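Local coordinates for hydrolase (Bacteroides thetaiotaomicron, PDB 2OBB), which binds a magnesium ion and is probably a hydrolase of the haloacid dehalogenase (HAD) type, though its substrate is unknown, at residues D9-G12 against T13-H17; G102-W106 against G107-E111. All blocks are in the same frame, centred on the assembly; numbering follows the deposited sequence.

Contact 1: D9-G12 against T13-H17; sequences DFDG and TIVEH. With MG (magnesium ion), chain B.
F10 O draws the backbone into a tight loop by accepting from T13 N and I14 N, the latter at 2.8 Å, while V15 N adds a weak third bond. D11 and V15 then form a single bridge, in which G12 N donates to V15 O at 2.7 Å. G12 sits at positive phi (87°), where a CB would collide with the carbonyl oxygen of D11, which favours glycine. At the start of the loop, D9 carries CG anti to its backbone N (chi1 175°), which brings OD2 to both the metal and T13. D9 OD2 binds the magnesium ion at 2.1 Å and, through its anti lone pair, accepts from T13 OG1 at 2.7 Å. T13 OG1 is itself hydrogen-bonded to D97 N, so the hydroxyl links two residues of the site. D11 uses its backbone O as the magnesium ligand, at 1.9 Å; three waters and D97 complete six-fold coordination. D9, D11 and T13, just beyond strand 5-8, fit the DxDx(T/V) motif of the HAD superfamily, consistent with a hydrolase of that type. The side chain of D11 turns from the metal to a salt bridge with R49, and its CB lies over one face of the H17 ring, 4.0 Å from the centroid. The F10 ring packs on A57 and C61 of helix 51-62; V15 CG2 sits over one ring face in a CH-pi contact, 3.7 Å from F10 CE2. D9 OD1 accepts from water 1 and pairs with K88 of the second subunit.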
loop_
_atom_site.group_PDB
_atom_site.type_symbol
_atom_site.label_atom_id
_atom_site.label_comp_id
_atom_site.label_asym_id
_atom_site.label_seq_id
_atom_site.Cartn_x
_atom_site.Cartn_y
_atom_site.Cartn_z
ATOM N N ASP A 9 0.348 3.596 7.337
ATOM C CA ASP A 9 1.575 2.992 7.825
ATOM C C ASP A 9 2.104 3.809 9.003
ATOM O O ASP A 9 1.699 4.951 9.201
ATOM C CB ASP A 9 2.577 2.928 6.695
ATOM C CG ASP A 9 3.913 2.424 7.132
ATOM O OD1 ASP A 9 3.964 1.336 7.714
ATOM O OD2 ASP A 9 4.931 3.099 6.859
ATOM N N PHE A 10 2.992 3.223 9.800
ATOM C CA PHE A 10 3.551 3.967 10.892
ATOM C C PHE A 10 4.958 4.488 10.580
ATOM O O PHE A 10 5.121 5.712 10.374
ATOM C CB PHE A 10 3.525 3.150 12.183
ATOM C CG PHE A 10 3.965 3.919 13.397
ATOM C CD1 PHE A 10 3.225 5.011 13.859
ATOM C CD2 PHE A 10 5.105 3.537 14.106
ATOM C CE1 PHE A 10 3.617 5.722 15.013
ATOM C CE2 PHE A 10 5.509 4.254 15.265
ATOM C CZ PHE A 10 4.763 5.341 15.711
ATOM N N ASP A 11 5.960 3.592 10.548
ATOM C CA ASP A 11 7.350 4.023 10.364
ATOM C C ASP A 11 7.652 4.573 8.965
ATOM O O ASP A 11 7.427 3.897 7.942
ATOM C CB ASP A 11 8.334 2.906 10.691
ATOM C CG ASP A 11 8.085 2.284 12.045
ATOM O OD1 ASP A 11 8.535 2.846 13.068
ATOM O OD2 ASP A 11 7.436 1.219 12.079
ATOM N N GLY A 12 8.178 5.797 8.932
ATOM C CA GLY A 12 8.470 6.481 7.679
ATOM C C GLY A 12 7.266 7.246 7.147
ATOM O O GLY A 12 7.379 7.976 6.168
ATOM N N THR A 13 6.113 7.062 7.792
ATOM C CA THR A 13 4.864 7.653 7.355
ATOM C C THR A 13 4.309 8.661 8.357
ATOM O O THR A 13 4.013 9.786 7.993
ATOM C CB THR A 13 3.794 6.563 7.084
ATOM O OG1 THR A 13 4.311 5.626 6.138
ATOM C CG2 THR A 13 2.490 7.168 6.525
ATOM N N ILE A 14 4.114 8.220 9.605
ATOM C CA ILE A 14 3.654 9.072 10.695
ATOM C C ILE A 14 4.878 9.612 11.472
ATOM O O ILE A 14 4.866 10.762 11.951
ATOM C CB ILE A 14 2.690 8.290 11.652
ATOM C CG1 ILE A 14 1.365 7.934 10.947
ATOM C CG2 ILE A 14 2.369 9.099 12.925
ATOM C CD1 ILE A 14 0.415 7.110 11.791
ATOM N N VAL A 15 5.921 8.764 11.612
ATOM C CA VAL A 15 7.184 9.172 12.237
ATOM C C VAL A 15 8.350 8.886 11.307
ATOM O O VAL A 15 8.230 8.035 10.440
ATOM C CB VAL A 15 7.428 8.457 13.589
ATOM C CG1 VAL A 15 6.422 8.920 14.606
ATOM C CG2 VAL A 15 7.381 6.912 13.427
ATOM N N GLU A 16 9.478 9.578 11.495
ATOM C CA GLU A 16 10.723 9.180 10.842
ATOM C C GLU A 16 10.996 7.719 11.170
ATOM O O GLU A 16 10.662 7.252 12.264
ATOM C CB GLU A 16 11.920 9.974 11.344
ATOM C CG GLU A 16 11.663 11.409 11.547
ATOM C CD GLU A 16 12.209 12.232 10.442
ATOM O OE1 GLU A 16 11.764 12.046 9.273
ATOM O OE2 GLU A 16 13.100 13.061 10.763
ATOM N N HIS A 17 11.624 7.018 10.227
ATOM C CA HIS A 17 11.847 5.581 10.343
ATOM C C HIS A 17 13.014 5.286 11.276
ATOM O O HIS A 17 14.159 5.390 10.869
ATOM C CB HIS A 17 12.140 4.990 8.962
ATOM C CG HIS A 17 11.903 3.519 8.868
ATOM N ND1 HIS A 17 11.674 2.880 7.662
ATOM C CD2 HIS A 17 11.825 2.562 9.826
ATOM C CE1 HIS A 17 11.484 1.590 7.882
ATOM N NE2 HIS A 17 11.571 1.372 9.184
HETATM MG MG MG B . 6.968 2.774 6.483
HETATM O O HOH W 1 7.006 1.050 7.528
HETATM O O HOH W 2 6.077 1.471 5.057
HETATM O O HOH W 3 8.976 2.585 5.844
#

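Contact 2: G102-W106 against G107-E111; sequences GIPDW and GIIYE
I109 and W106 run side by side at the start of helix 106-115, and the terminal methyl of I109 lies over the indole. I109 CD1 stands 3.7 Å from the centroid of the W106 six-membered ring, 13° off its normal, in a CH-pi contact displaced toward the rim. With I109 CG1 anti to the carbonyl carbon (chi1 -73°) and the chain extended beyond it, this methyl also meets I103 CD1 at 3.9 Å, while I109 CG1 approaches P104 CD. The indole is turned toward helix 29-38, touching A29, T32 and L33, and W106 NE1 donates to T13 O. Were W106 an alanine, T13 O would probably lose this donor and a gap would be likely to open between I109 and helix 29-38. I108 meets other atoms of the proline ring: its CG2 packs on P104 CG at 3.8 Å; helix 119-123 also touches both residues. The first helical bonds are I109 N to D105 O at 3.0 Å and Y110 N to W106 O at 2.9 Å. D105 OD1 accepts a weak bond from I108 N at 3.4 Å, with CG placed between the backbone N and carbonyl carbon (chi1 57°) to bring the carboxylate back over the first turn. The arrangement is a helix N-terminus with an aspartate N-cap, where the loop after strand 93-95 enters helix 106-115.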
loop_
_atom_site.group_PDB
_atom_site.type_symbol
_atom_site.label_atom_id
_atom_site.label_comp_id
_atom_site.label_asym_id
_atom_site.label_seq_id
_atom_site.Cartn_x
_atom_site.Cartn_y
_atom_site.Cartn_z
ATOM N N GLY A 102 6.598 7.199 -3.789
ATOM C CA GLY A 102 6.771 7.826 -2.483
ATOM C C GLY A 102 5.561 8.621 -2.019
ATOM O O GLY A 102 4.679 8.967 -2.823
ATOM N N ILE A 103 5.477 8.900 -0.723
ATOM C CA ILE A 103 4.384 9.774 -0.246
ATOM C C ILE A 103 4.809 11.228 -0.097
ATOM O O ILE A 103 5.953 11.515 0.293
ATOM C CB ILE A 103 3.592 9.258 0.978
ATOM C CG1 ILE A 103 4.487 9.128 2.231
ATOM C CG2 ILE A 103 2.673 7.908 0.591
ATOM C CD1 ILE A 103 3.582 9.139 3.507
ATOM N N PRO A 104 3.895 12.152 -0.469
ATOM C CA PRO A 104 4.237 13.571 -0.441
ATOM C C PRO A 104 3.956 14.032 0.986
ATOM O O PRO A 104 3.538 13.240 1.820
ATOM C CB PRO A 104 3.263 14.183 -1.450
ATOM C CG PRO A 104 2.046 13.272 -1.371
ATOM C CD PRO A 104 2.490 11.922 -0.867
ATOM N N ASP A 105 4.192 15.284 1.304
ATOM C CA ASP A 105 3.907 15.668 2.663
ATOM C C ASP A 105 2.395 15.706 2.924
ATOM O O ASP A 105 1.547 15.725 1.979
ATOM C CB ASP A 105 4.600 16.974 3.012
ATOM C CG ASP A 105 4.222 18.079 2.089
ATOM O OD1 ASP A 105 3.005 18.266 1.877
ATOM O OD2 ASP A 105 5.144 18.781 1.595
ATOM N N TRP A 106 2.076 15.724 4.209
ATOM C CA TRP A 106 0.723 15.589 4.692
ATOM C C TRP A 106 -0.232 16.663 4.176
ATOM O O TRP A 106 -1.406 16.365 3.957
ATOM C CB TRP A 106 0.748 15.507 6.201
ATOM C CG TRP A 106 1.227 14.149 6.624
ATOM C CD1 TRP A 106 2.489 13.794 7.029
ATOM C CD2 TRP A 106 0.426 12.965 6.709
ATOM N NE1 TRP A 106 2.520 12.437 7.354
ATOM C CE2 TRP A 106 1.265 11.913 7.174
ATOM C CE3 TRP A 106 -0.916 12.687 6.432
ATOM C CZ2 TRP A 106 0.800 10.600 7.353
ATOM C CZ3 TRP A 106 -1.389 11.346 6.630
ATOM C CH2 TRP A 106 -0.525 10.341 7.092
ATOM N N GLY A 107 0.272 17.879 3.941
ATOM C CA GLY A 107 -0.472 18.879 3.167
ATOM C C GLY A 107 -1.064 18.339 1.867
ATOM O O GLY A 107 -2.257 18.504 1.607
ATOM N N ILE A 108 -0.239 17.674 1.061
ATOM C CA ILE A 108 -0.675 17.188 -0.219
ATOM C C ILE A 108 -1.546 15.943 -0.057
ATOM O O ILE A 108 -2.528 15.792 -0.769
ATOM C CB ILE A 108 0.486 16.968 -1.216
ATOM C CG1 ILE A 108 0.974 18.307 -1.765
ATOM C CG2 ILE A 108 -0.012 16.229 -2.471
ATOM C CD1 ILE A 108 2.209 18.816 -1.116
ATOM N N ILE A 109 -1.202 15.073 0.892
ATOM C CA ILE A 109 -2.025 13.916 1.175
ATOM C C ILE A 109 -3.451 14.392 1.432
ATOM O O ILE A 109 -4.402 13.897 0.818
ATOM C CB ILE A 109 -1.480 13.066 2.390
ATOM C CG1 ILE A 109 -0.212 12.279 1.995
ATOM C CG2 ILE A 109 -2.552 12.101 2.914
ATOM C CD1 ILE A 109 0.511 11.562 3.217
ATOM N N TYR A 110 -3.590 15.387 2.310
ATOM C CA TYR A 110 -4.885 15.945 2.652
ATOM C C TYR A 110 -5.643 16.539 1.451
ATOM O O TYR A 110 -6.808 16.196 1.199
ATOM C CB TYR A 110 -4.727 16.973 3.761
ATOM C CG TYR A 110 -6.038 17.578 4.173
ATOM C CD1 TYR A 110 -6.963 16.849 4.929
ATOM C CD2 TYR A 110 -6.367 18.875 3.787
ATOM C CE1 TYR A 110 -8.202 17.407 5.291
ATOM C CE2 TYR A 110 -7.583 19.449 4.146
ATOM C CZ TYR A 110 -8.499 18.715 4.896
ATOM O OH TYR A 110 -9.692 19.315 5.252
ATOM N N GLU A 111 -4.995 17.428 0.707
ATOM C CA GLU A 111 -5.610 17.949 -0.522
ATOM C C GLU A 111 -6.074 16.827 -1.462
ATOM O O GLU A 111 -7.154 16.905 -2.038
ATOM C CB GLU A 111 -4.672 18.910 -1.246
ATOM C CG GLU A 111 -5.151 19.350 -2.604
ATOM C CD GLU A 111 -4.235 20.394 -3.254
ATOM O OE1 GLU A 111 -3.113 20.631 -2.724
ATOM O OE2 GLU A 111 -4.632 20.983 -4.298
#

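How the contacts relate
Contact 1 is largely buried and lies in the loop following strand 5-8; contact 2, after the neighbouring parallel strand 93-95, is partly buried, with D105 and G107 exposed. T13 joins the two, its carbonyl taking the indole N-H and its CG2 packing on I103 CD1. Their chemistry differs with position: residues 9-17 bring a carboxylate and a backbone carbonyl oxygen to the metal, with a hydroxyl as second-shell partner, whereas 102-111 join aliphatic and indole surfaces at a capped helix start. D97, the third protein ligand of the magnesium ion, belongs to the chain between strand 93-95 and contact 2, and I103 lies close to it.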